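Local coordinates for amidase, hydantoinase/carbamoylase family (Paraburkholderia phymatum, PDB 6C0D), which probably hydrolyses N-carbamoyl-L-amino acids as a zinc-dependent, homodimeric amidase of the peptidase M20 family, at residues Ile86-Asp91 / Tyr192-Ile197; Val39-Ser44 / Thr92-Gly97; Ile210-Thr215 / Cys379-Pro384. All coordinates share one frame; numbering follows the deposited sequence. Where two conformers were deposited one is given.

Contact 1. Residues Ile86-Asp91 / Tyr192-Ile197; sequences IGSHSD and YLEPHI. With ZN (zinc ion), chain B.
His89 and His196 meet at one zinc ion, which lies 2.1 Å from His89 NE2 and about as far from His196 NE2. The imidazoles approach rim to rim with their planes at 34°, neither lying over the other's face; Asp100 and two waters complete the five ligands. One zinc is bound; the second of this M20 site is predicted, with Asp100 and Glu135 among its likely ligands. In the next shell each ND1 is tied to a carbonyl. His196 ND1 donates to Ile197 O at 2.8 Å, nearly straight (176°) and on a lone pair, while His89 ND1 reaches Asp91 O at 3.0 Å, near its own ring plane. These bonds restrict rotation of both rings. Farther back, Ser88 OG, anti to its backbone N (chi1 -169°), donates to Glu194 OE2 at 2.8 Å from above the carboxylate plane and accepts from a water that also donates to Pro195 O. Tyr192 OH donates to Glu194 OE1 at 2.8 Å. Behind the metal site along the strands, the parallel bridge of Ile86 with Leu193 carries Gly87 N to Leu193 O, 3.2 Å. With ND1 a donor in both histidines, the NE2 lone pairs are left to the metal, and the carbonyls probably strengthen them.

Contact 2. Residues Val39-Ser44 / Thr92-Gly97; sequences VRLSLS and TQPTGG
Thr92 and Arg40 grip each other twice, joining the loop that follows strand 83-88 to the one preceding helix 45-60. Arg40 N donates to Thr92 OG1 at 2.8 Å (156°), and Thr92 N returns a bond to Arg40 O, also 2.8 Å, from well above the carbonyl plane. Thr92 OG1 sits between its backbone N and carbonyl carbon (chi1 72°), a rotamer that lets it also donate to Gln93 O at 2.8 Å. On this buried side Thr92 CG2 lies against Arg40 CB at 4.0 Å; the Arg40 side chain bends at chi3, and its NE and NH1 donate to Ser90 O and Phe31 O. A water extends the join, donating to Thr92 O at 2.7 Å and accepting from Ser42 N. Just beyond, a type II turn from Leu41 to Ser44 leads into the helix, which Ser44 OG caps at the N terminus while also donating to Leu41 O. On the outer side no direct hydrogen bond is found. Methyls rest against carbonyl oxygens there, Leu41 CD2 3.3 Å from Thr92 O and Val39 CG2 3.3 Å from Pro94 O. The apolar touch is wider, Leu41 CD2 to Pro94 CD at 4.2 Å, between partly exposed Leu41 and exposed Pro94. Because Thr92 OG1 gives its proton to Gln93 O, it receives Arg40 N as an acceptor, one hydroxyl linking the two loops alongside the backbone bond.

Contact 3. Residues Ile210-Thr215 / Cys379-Pro384; sequences IGVVTT and CMLFVP
Gly211 O accepts the backbone N-H of Phe382 at 2.8 Å, nearly straight and in the carbonyl plane, and the CA-H of Leu381 also faces it, with Leu381 CA 3.5 Å away. The two segments form an antiparallel beta pair within the metal-binding part of the M20 fold. Gly211 and Phe382 are a hydrogen-bonded pair, since Gly211 N also donates to Phe382 O at 2.9 Å, whereas the adjoining Val212 and Leu381 are a non-hydrogen-bonded pair. Next along, Val213 N reaches Met380 O at 3.2 Å. The return bond of that pair is replaced by a water, which accepts from Met380 N and donates to Val213 O where the strands spread: CA to CA is 5.4 Å at Val213-Met380 against 4.6 Å at Gly211-Phe382. Strand 358-363 hydrogen-bonds to the other edge of 210-215, and strand 189-198 flanks 379-384, whose Met380 and Phe382 side chains touch the zinc ligand His196. The apolar contacts fall on both faces. Beside Val212, Leu381 CD1 meets Ile210 CG2 at 3.6 Å. On the face of Phe382, Val213 and Met380 lie side by side; chi1 (-81°) puts the Phe382 ring on the Val213 side and chi2 (-5°) turns its face to the valine. There a CH-pi contact forms: Val213 CG2 stands 3.5 Å from the centroid of the Phe382 ring, only 4° off the ring normal.

Contacts 1 and 3 belong to one run of neighbouring strands, their centres 11 Å apart: strand 83-88 pairs with 189-198, which pairs in parallel with 378-384, which meets 210-227. The seam between the two contacts is bridged by probable hydrogen bonds such as His196 N to Leu381 O and Cys379 N to Tyr192 O. Contact 2 sits at the other end of contact 1, its centre 16 Å away, where residues 86-91 run directly into 92-97 and Asp91 packs against Ser42. Contacts 2 and 3 do not touch, with nearest atoms about 12 Å apart. Along the chain the segments of contacts 1 and 2 alternate, and contact 3 follows both. The zinc site is thus assembled from distant sequence, between sheet and loops.

Contact 1. Residues Ile86-Asp91 / Tyr192-Ile197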
loop_
_atom_site.group_PDB
_atom_site.type_symbol
_atom_site.label_atom_id
_atom_site.label_comp_id
_atom_site.label_asym_id
_atom_site.label_seq_id
_atom_site.Cartn_x
_atom_site.Cartn_y
_atom_site.Cartn_z
ATOM N N ILE A 86 -40.094 -2.543 -17.576
ATOM C CA ILE A 86 -39.559 -1.649 -16.549
ATOM C C ILE A 86 -38.956 -2.513 -15.458
ATOM O O ILE A 86 -39.611 -3.440 -14.969
ATOM C CB ILE A 86 -40.643 -0.729 -15.947
ATOM C CG1 ILE A 86 -41.470 -0.078 -17.059
ATOM C CG2 ILE A 86 -39.977 0.312 -15.012
ATOM C CD1 ILE A 86 -42.657 0.729 -16.535
ATOM N N GLY A 87 -37.731 -2.210 -15.055
ATOM C CA GLY A 87 -37.189 -3.020 -13.983
ATOM C C GLY A 87 -35.837 -2.546 -13.513
ATOM O O GLY A 87 -35.391 -1.450 -13.838
ATOM N N SER A 88 -35.208 -3.397 -12.711
ATOM C CA SER A 88 -33.862 -3.181 -12.204
ATOM C C SER A 88 -33.427 -4.499 -11.585
ATOM O O SER A 88 -33.766 -5.556 -12.127
ATOM C CB SER A 88 -33.818 -2.028 -11.195
ATOM O OG SER A 88 -32.480 -1.668 -10.908
ATOM N N HIS A 89 -32.696 -4.464 -10.464
ATOM C CA HIS A 89 -32.276 -5.680 -9.772
ATOM C C HIS A 89 -32.691 -5.591 -8.310
ATOM O O HIS A 89 -32.850 -4.504 -7.765
ATOM C CB HIS A 89 -30.755 -5.878 -9.869
ATOM C CG HIS A 89 -29.973 -4.744 -9.277
ATOM N ND1 HIS A 89 -29.404 -4.803 -8.021
ATOM C CD2 HIS A 89 -29.698 -3.506 -9.757
ATOM C CE1 HIS A 89 -28.790 -3.659 -7.763
ATOM N NE2 HIS A 89 -28.955 -2.855 -8.800
ATOM N N SER A 90 -32.849 -6.736 -7.646
ATOM C CA SER A 90 -33.148 -6.702 -6.220
ATOM C C SER A 90 -32.114 -7.433 -5.373
ATOM O O SER A 90 -32.304 -7.543 -4.154
ATOM C CB SER A 90 -34.555 -7.268 -5.953
ATOM O OG SER A 90 -34.662 -8.610 -6.418
ATOM N N ASP A 91 -31.025 -7.927 -5.972
ATOM C CA ASP A 91 -29.910 -8.450 -5.203
ATOM C C ASP A 91 -29.009 -7.299 -4.766
ATOM O O ASP A 91 -29.010 -6.218 -5.359
ATOM C CB ASP A 91 -29.097 -9.472 -6.013
ATOM C CG ASP A 91 -28.368 -8.845 -7.215
ATOM O OD1 ASP A 91 -29.028 -8.253 -8.097
ATOM O OD2 ASP A 91 -27.129 -8.952 -7.287
ATOM N N TYR A 192 -37.159 -0.400 -22.870
ATOM C CA TYR A 192 -36.805 -0.754 -21.496
ATOM C C TYR A 192 -36.545 0.527 -20.706
ATOM O O TYR A 192 -35.821 1.406 -21.182
ATOM C CB TYR A 192 -35.556 -1.659 -21.474
ATOM C CG TYR A 192 -35.012 -1.949 -20.086
ATOM C CD1 TYR A 192 -33.798 -1.413 -19.664
ATOM C CD2 TYR A 192 -35.713 -2.762 -19.206
ATOM C CE1 TYR A 192 -33.297 -1.687 -18.381
ATOM C CE2 TYR A 192 -35.242 -3.023 -17.926
ATOM C CZ TYR A 192 -34.022 -2.488 -17.529
ATOM O OH TYR A 192 -33.540 -2.783 -16.277
ATOM N N LEU A 193 -37.136 0.640 -19.511
ATOM C CA LEU A 193 -36.900 1.781 -18.623
ATOM C C LEU A 193 -36.363 1.268 -17.290
ATOM O O LEU A 193 -37.000 0.417 -16.660
ATOM C CB LEU A 193 -38.210 2.556 -18.407
ATOM C CG LEU A 193 -38.302 3.525 -17.207
ATOM C CD1 LEU A 193 -37.250 4.630 -17.270
ATOM C CD2 LEU A 193 -39.720 4.103 -17.108
ATOM N N GLU A 194 -35.202 1.771 -16.859
ATOM C CA GLU A 194 -34.652 1.410 -15.545
ATOM C C GLU A 194 -34.527 2.636 -14.651
ATOM O O GLU A 194 -33.555 3.404 -14.775
ATOM C CB GLU A 194 -33.285 0.718 -15.678
ATOM C CG GLU A 194 -32.754 0.304 -14.282
ATOM C CD GLU A 194 -31.652 -0.742 -14.330
ATOM O OE1 GLU A 194 -31.311 -1.226 -15.434
ATOM O OE2 GLU A 194 -31.136 -1.083 -13.240
ATOM N N PRO A 195 -35.437 2.846 -13.700
ATOM C CA PRO A 195 -35.203 3.884 -12.684
ATOM C C PRO A 195 -34.140 3.405 -11.707
ATOM O O PRO A 195 -34.041 2.213 -11.417
ATOM C CB PRO A 195 -36.564 4.019 -11.979
ATOM C CG PRO A 195 -37.572 3.216 -12.866
ATOM C CD PRO A 195 -36.709 2.139 -13.482
ATOM N N HIS A 196 -33.343 4.339 -11.190
ATOM C CA HIS A 196 -32.289 3.959 -10.242
ATOM C C HIS A 196 -31.937 5.161 -9.367
ATOM O O HIS A 196 -32.055 6.305 -9.806
ATOM C CB HIS A 196 -31.051 3.466 -11.021
ATOM C CG HIS A 196 -30.144 2.555 -10.248
ATOM N ND1 HIS A 196 -29.274 3.014 -9.284
ATOM C CD2 HIS A 196 -29.942 1.217 -10.330
ATOM C CE1 HIS A 196 -28.592 1.997 -8.784
ATOM N NE2 HIS A 196 -28.983 0.898 -9.398
ATOM N N ILE A 197 -31.463 4.905 -8.135
ATOM C CA ILE A 197 -30.938 5.994 -7.326
ATOM C C ILE A 197 -29.564 6.397 -7.851
ATOM O O ILE A 197 -28.880 5.633 -8.542
ATOM C CB ILE A 197 -30.837 5.604 -5.837
ATOM C CG1 ILE A 197 -29.875 4.413 -5.693
ATOM C CG2 ILE A 197 -32.191 5.292 -5.260
ATOM C CD1 ILE A 197 -29.293 4.259 -4.292
HETATM ZN ZN ZN B . -28.071 -0.998 -8.946
HETATM O O HOH W 1 -33.224 0.686 -9.418
HETATM O O HOH W 2 -25.977 -1.042 -8.695
HETATM O O HOH W 3 -27.812 -1.094 -11.184
#

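Contact 2. Residues Val39-Ser44 / Thr92-Gly97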
loop_
_atom_site.group_PDB
_atom_site.type_symbol
_atom_site.label_atom_id
_atom_site.label_comp_id
_atom_site.label_asym_id
_atom_site.label_seq_id
_atom_site.Cartn_x
_atom_site.Cartn_y
_atom_site.Cartn_z
ATOM N N VAL A 39 -28.872 -6.853 3.310
ATOM C CA VAL A 39 -27.960 -7.890 2.846
ATOM C C VAL A 39 -28.809 -8.949 2.162
ATOM O O VAL A 39 -29.556 -9.683 2.824
ATOM C CB VAL A 39 -27.131 -8.485 3.990
ATOM C CG1 VAL A 39 -26.343 -9.696 3.499
ATOM C CG2 VAL A 39 -26.200 -7.425 4.552
ATOM N N ARG A 40 -28.709 -9.022 0.835
ATOM C CA ARG A 40 -29.591 -9.900 0.069
ATOM C C ARG A 40 -28.821 -10.336 -1.183
ATOM O O ARG A 40 -29.050 -9.847 -2.297
ATOM C CB ARG A 40 -30.906 -9.198 -0.274
ATOM C CG ARG A 40 -31.995 -10.109 -0.792
ATOM C CD ARG A 40 -33.360 -9.433 -0.779
ATOM N NE ARG A 40 -33.405 -8.289 -1.677
ATOM C CZ ARG A 40 -33.763 -7.059 -1.321
ATOM N NH1 ARG A 40 -34.129 -6.801 -0.069
ATOM N NH2 ARG A 40 -33.765 -6.090 -2.226
ATOM N N LEU A 41 -27.888 -11.273 -0.990
ATOM C CA LEU A 41 -27.057 -11.747 -2.091
ATOM C C LEU A 41 -27.838 -12.705 -2.985
ATOM O O LEU A 41 -28.619 -13.526 -2.499
ATOM C CB LEU A 41 -25.802 -12.444 -1.559
ATOM C CG LEU A 41 -24.945 -11.692 -0.535
ATOM C CD1 LEU A 41 -23.621 -12.404 -0.320
ATOM C CD2 LEU A 41 -24.725 -10.244 -0.942
ATOM N N SER A 42 -27.608 -12.602 -4.297
ATOM C CA SER A 42 -28.312 -13.430 -5.278
ATOM C C SER A 42 -28.371 -14.896 -4.860
ATOM O O SER A 42 -27.352 -15.498 -4.522
ATOM C CB SER A 42 -27.623 -13.325 -6.637
ATOM O OG SER A 42 -27.671 -12.012 -7.144
ATOM N N LEU A 43 -29.581 -15.457 -4.884
ATOM C CA LEU A 43 -29.899 -16.869 -4.678
ATOM C C LEU A 43 -29.696 -17.339 -3.241
ATOM O O LEU A 43 -29.853 -18.538 -2.975
ATOM C CB LEU A 43 -29.097 -17.786 -5.615
ATOM C CG LEU A 43 -29.200 -17.409 -7.094
ATOM C CD1 LEU A 43 -28.315 -18.318 -7.928
ATOM C CD2 LEU A 43 -30.642 -17.462 -7.558
ATOM N N SER A 44 -29.344 -16.455 -2.311
ATOM C CA SER A 44 -29.358 -16.809 -0.902
ATOM C C SER A 44 -30.799 -17.047 -0.458
ATOM O O SER A 44 -31.739 -16.586 -1.111
ATOM C CB SER A 44 -28.732 -15.694 -0.075
ATOM O OG SER A 44 -29.536 -14.525 -0.155
ATOM N N THR A 92 -28.230 -7.543 -3.723
ATOM C CA THR A 92 -27.352 -6.529 -3.168
ATOM C C THR A 92 -25.914 -7.024 -3.162
ATOM O O THR A 92 -25.628 -8.209 -3.362
ATOM C CB THR A 92 -27.748 -6.159 -1.732
ATOM O OG1 THR A 92 -27.398 -7.244 -0.861
ATOM C CG2 THR A 92 -29.242 -5.870 -1.635
ATOM N N GLN A 93 -25.012 -6.081 -2.932
ATOM C CA GLN A 93 -23.662 -6.384 -2.492
ATOM C C GLN A 93 -23.689 -6.722 -1.007
ATOM O O GLN A 93 -24.723 -6.580 -0.351
ATOM C CB GLN A 93 -22.759 -5.192 -2.781
ATOM C CG GLN A 93 -21.991 -5.334 -4.063
ATOM C CD GLN A 93 -21.607 -3.999 -4.633
ATOM O OE1 GLN A 93 -21.833 -2.959 -4.012
ATOM N NE2 GLN A 93 -21.032 -4.010 -5.829
ATOM N N PRO A 94 -22.571 -7.188 -0.436
ATOM C CA PRO A 94 -22.566 -7.452 1.015
ATOM C C PRO A 94 -22.927 -6.238 1.857
ATOM O O PRO A 94 -23.519 -6.395 2.932
ATOM C CB PRO A 94 -21.129 -7.920 1.273
ATOM C CG PRO A 94 -20.734 -8.561 -0.002
ATOM C CD PRO A 94 -21.363 -7.730 -1.086
ATOM N N THR A 95 -22.605 -5.032 1.395
ATOM C CA THR A 95 -22.974 -3.806 2.091
ATOM C C THR A 95 -23.980 -2.994 1.276
ATOM O O THR A 95 -23.685 -1.859 0.887
ATOM C CB THR A 95 -21.732 -2.956 2.366
ATOM O OG1 THR A 95 -21.101 -2.629 1.123
ATOM C CG2 THR A 95 -20.740 -3.708 3.239
ATOM N N GLY A 96 -25.180 -3.554 1.024
ATOM C CA GLY A 96 -26.164 -2.874 0.204
ATOM C C GLY A 96 -27.078 -1.913 0.968
ATOM O O GLY A 96 -27.236 -1.982 2.187
ATOM N N GLY A 97 -27.678 -0.990 0.208
ATOM C CA GLY A 97 -28.690 -0.092 0.722
ATOM C C GLY A 97 -30.086 -0.518 0.275
ATOM O O GLY A 97 -30.262 -1.403 -0.560
HETATM O O HOH W 4 -25.922 -10.222 -5.158
#

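Contact 3. Residues Ile210-Thr215 / Cys379-Pro384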
loop_
_atom_site.group_PDB
_atom_site.type_symbol
_atom_site.label_atom_id
_atom_site.label_comp_id
_atom_site.label_asym_id
_atom_site.label_seq_id
_atom_site.Cartn_x
_atom_site.Cartn_y
_atom_site.Cartn_z
ATOM N N ILE A 210 -34.303 15.053 -10.294
ATOM C CA ILE A 210 -34.540 14.060 -11.346
ATOM C C ILE A 210 -33.393 14.131 -12.329
ATOM O O ILE A 210 -33.071 15.218 -12.818
ATOM C CB ILE A 210 -35.860 14.316 -12.104
ATOM C CG1 ILE A 210 -37.072 14.219 -11.166
ATOM C CG2 ILE A 210 -35.987 13.351 -13.327
ATOM C CD1 ILE A 210 -37.361 12.816 -10.633
ATOM N N GLY A 211 -32.796 12.982 -12.648
ATOM C CA GLY A 211 -31.783 12.976 -13.701
ATOM C C GLY A 211 -32.218 12.113 -14.875
ATOM O O GLY A 211 -32.694 10.986 -14.682
ATOM N N VAL A 212 -32.088 12.641 -16.090
ATOM C CA VAL A 212 -32.369 11.882 -17.314
ATOM C C VAL A 212 -31.027 11.416 -17.854
ATOM O O VAL A 212 -30.208 12.245 -18.252
ATOM C CB VAL A 212 -33.100 12.743 -18.350
ATOM C CG1 VAL A 212 -33.296 11.942 -19.675
ATOM C CG2 VAL A 212 -34.459 13.225 -17.794
ATOM N N VAL A 213 -30.804 10.107 -17.896
ATOM C CA VAL A 213 -29.468 9.580 -18.201
ATOM C C VAL A 213 -29.192 9.632 -19.705
ATOM O O VAL A 213 -29.972 9.126 -20.526
ATOM C CB VAL A 213 -29.317 8.162 -17.636
ATOM C CG1 VAL A 213 -27.984 7.526 -18.079
ATOM C CG2 VAL A 213 -29.380 8.206 -16.071
ATOM N N THR A 214 -28.075 10.264 -20.076
ATOM C CA THR A 214 -27.682 10.358 -21.486
ATOM C C THR A 214 -26.972 9.096 -21.950
ATOM O O THR A 214 -27.289 8.532 -23.010
ATOM C CB THR A 214 -26.750 11.558 -21.670
ATOM O OG1 THR A 214 -25.690 11.458 -20.703
ATOM C CG2 THR A 214 -27.516 12.853 -21.443
ATOM N N THR A 215 -25.978 8.668 -21.175
ATOM C CA THR A 215 -25.021 7.646 -21.575
ATOM C C THR A 215 -24.527 6.973 -20.308
ATOM O O THR A 215 -24.306 7.649 -19.297
ATOM C CB THR A 215 -23.819 8.273 -22.302
ATOM O OG1 THR A 215 -24.273 9.044 -23.413
ATOM C CG2 THR A 215 -22.848 7.200 -22.796
ATOM N N CYS A 379 -33.598 3.260 -21.503
ATOM C CA CYS A 379 -33.369 4.557 -20.875
ATOM C C CYS A 379 -33.314 4.376 -19.363
ATOM O O CYS A 379 -33.732 3.346 -18.821
ATOM C CB CYS A 379 -34.455 5.569 -21.275
ATOM S SG CYS A 379 -36.093 5.108 -20.677
ATOM N N MET A 380 -32.724 5.363 -18.688
ATOM C CA MET A 380 -32.672 5.361 -17.228
ATOM C C MET A 380 -33.128 6.701 -16.669
ATOM O O MET A 380 -32.913 7.753 -17.273
ATOM C CB MET A 380 -31.248 5.075 -16.702
ATOM C CG MET A 380 -30.759 3.680 -17.059
ATOM S SD MET A 380 -29.250 3.272 -16.115
ATOM C CE MET A 380 -29.935 2.906 -14.488
ATOM N N LEU A 381 -33.711 6.643 -15.470
ATOM C CA LEU A 381 -34.139 7.833 -14.746
ATOM C C LEU A 381 -33.533 7.764 -13.356
ATOM O O LEU A 381 -33.690 6.744 -12.679
ATOM C CB LEU A 381 -35.673 7.888 -14.645
ATOM C CG LEU A 381 -36.231 9.189 -14.059
ATOM C CD1 LEU A 381 -36.141 10.263 -15.148
ATOM C CD2 LEU A 381 -37.671 9.002 -13.597
ATOM N N PHE A 382 -32.861 8.842 -12.923
ATOM C CA PHE A 382 -32.202 8.881 -11.616
ATOM C C PHE A 382 -32.986 9.739 -10.615
ATOM O O PHE A 382 -33.576 10.758 -10.987
ATOM C CB PHE A 382 -30.789 9.467 -11.726
ATOM C CG PHE A 382 -29.733 8.489 -12.200
ATOM C CD1 PHE A 382 -30.035 7.147 -12.399
ATOM C CD2 PHE A 382 -28.445 8.929 -12.462
ATOM C CE1 PHE A 382 -29.052 6.260 -12.828
ATOM C CE2 PHE A 382 -27.445 8.039 -12.873
ATOM C CZ PHE A 382 -27.759 6.706 -13.048
ATOM N N VAL A 383 -32.978 9.300 -9.355
ATOM C CA VAL A 383 -33.389 10.132 -8.225
ATOM C C VAL A 383 -32.198 10.253 -7.292
ATOM O O VAL A 383 -31.338 9.360 -7.242
ATOM C CB VAL A 383 -34.608 9.567 -7.476
ATOM C CG1 VAL A 383 -35.830 9.558 -8.385
ATOM C CG2 VAL A 383 -34.314 8.188 -6.901
ATOM N N PRO A 384 -32.069 11.355 -6.549
ATOM C CA PRO A 384 -30.864 11.525 -5.733
ATOM C C PRO A 384 -30.879 10.605 -4.527
ATOM O O PRO A 384 -31.932 10.208 -4.020
ATOM C CB PRO A 384 -30.918 12.998 -5.295
ATOM C CG PRO A 384 -32.348 13.388 -5.437
ATOM C CD PRO A 384 -32.941 12.544 -6.508
HETATM O O HOH W 5 -32.328 7.864 -20.050
#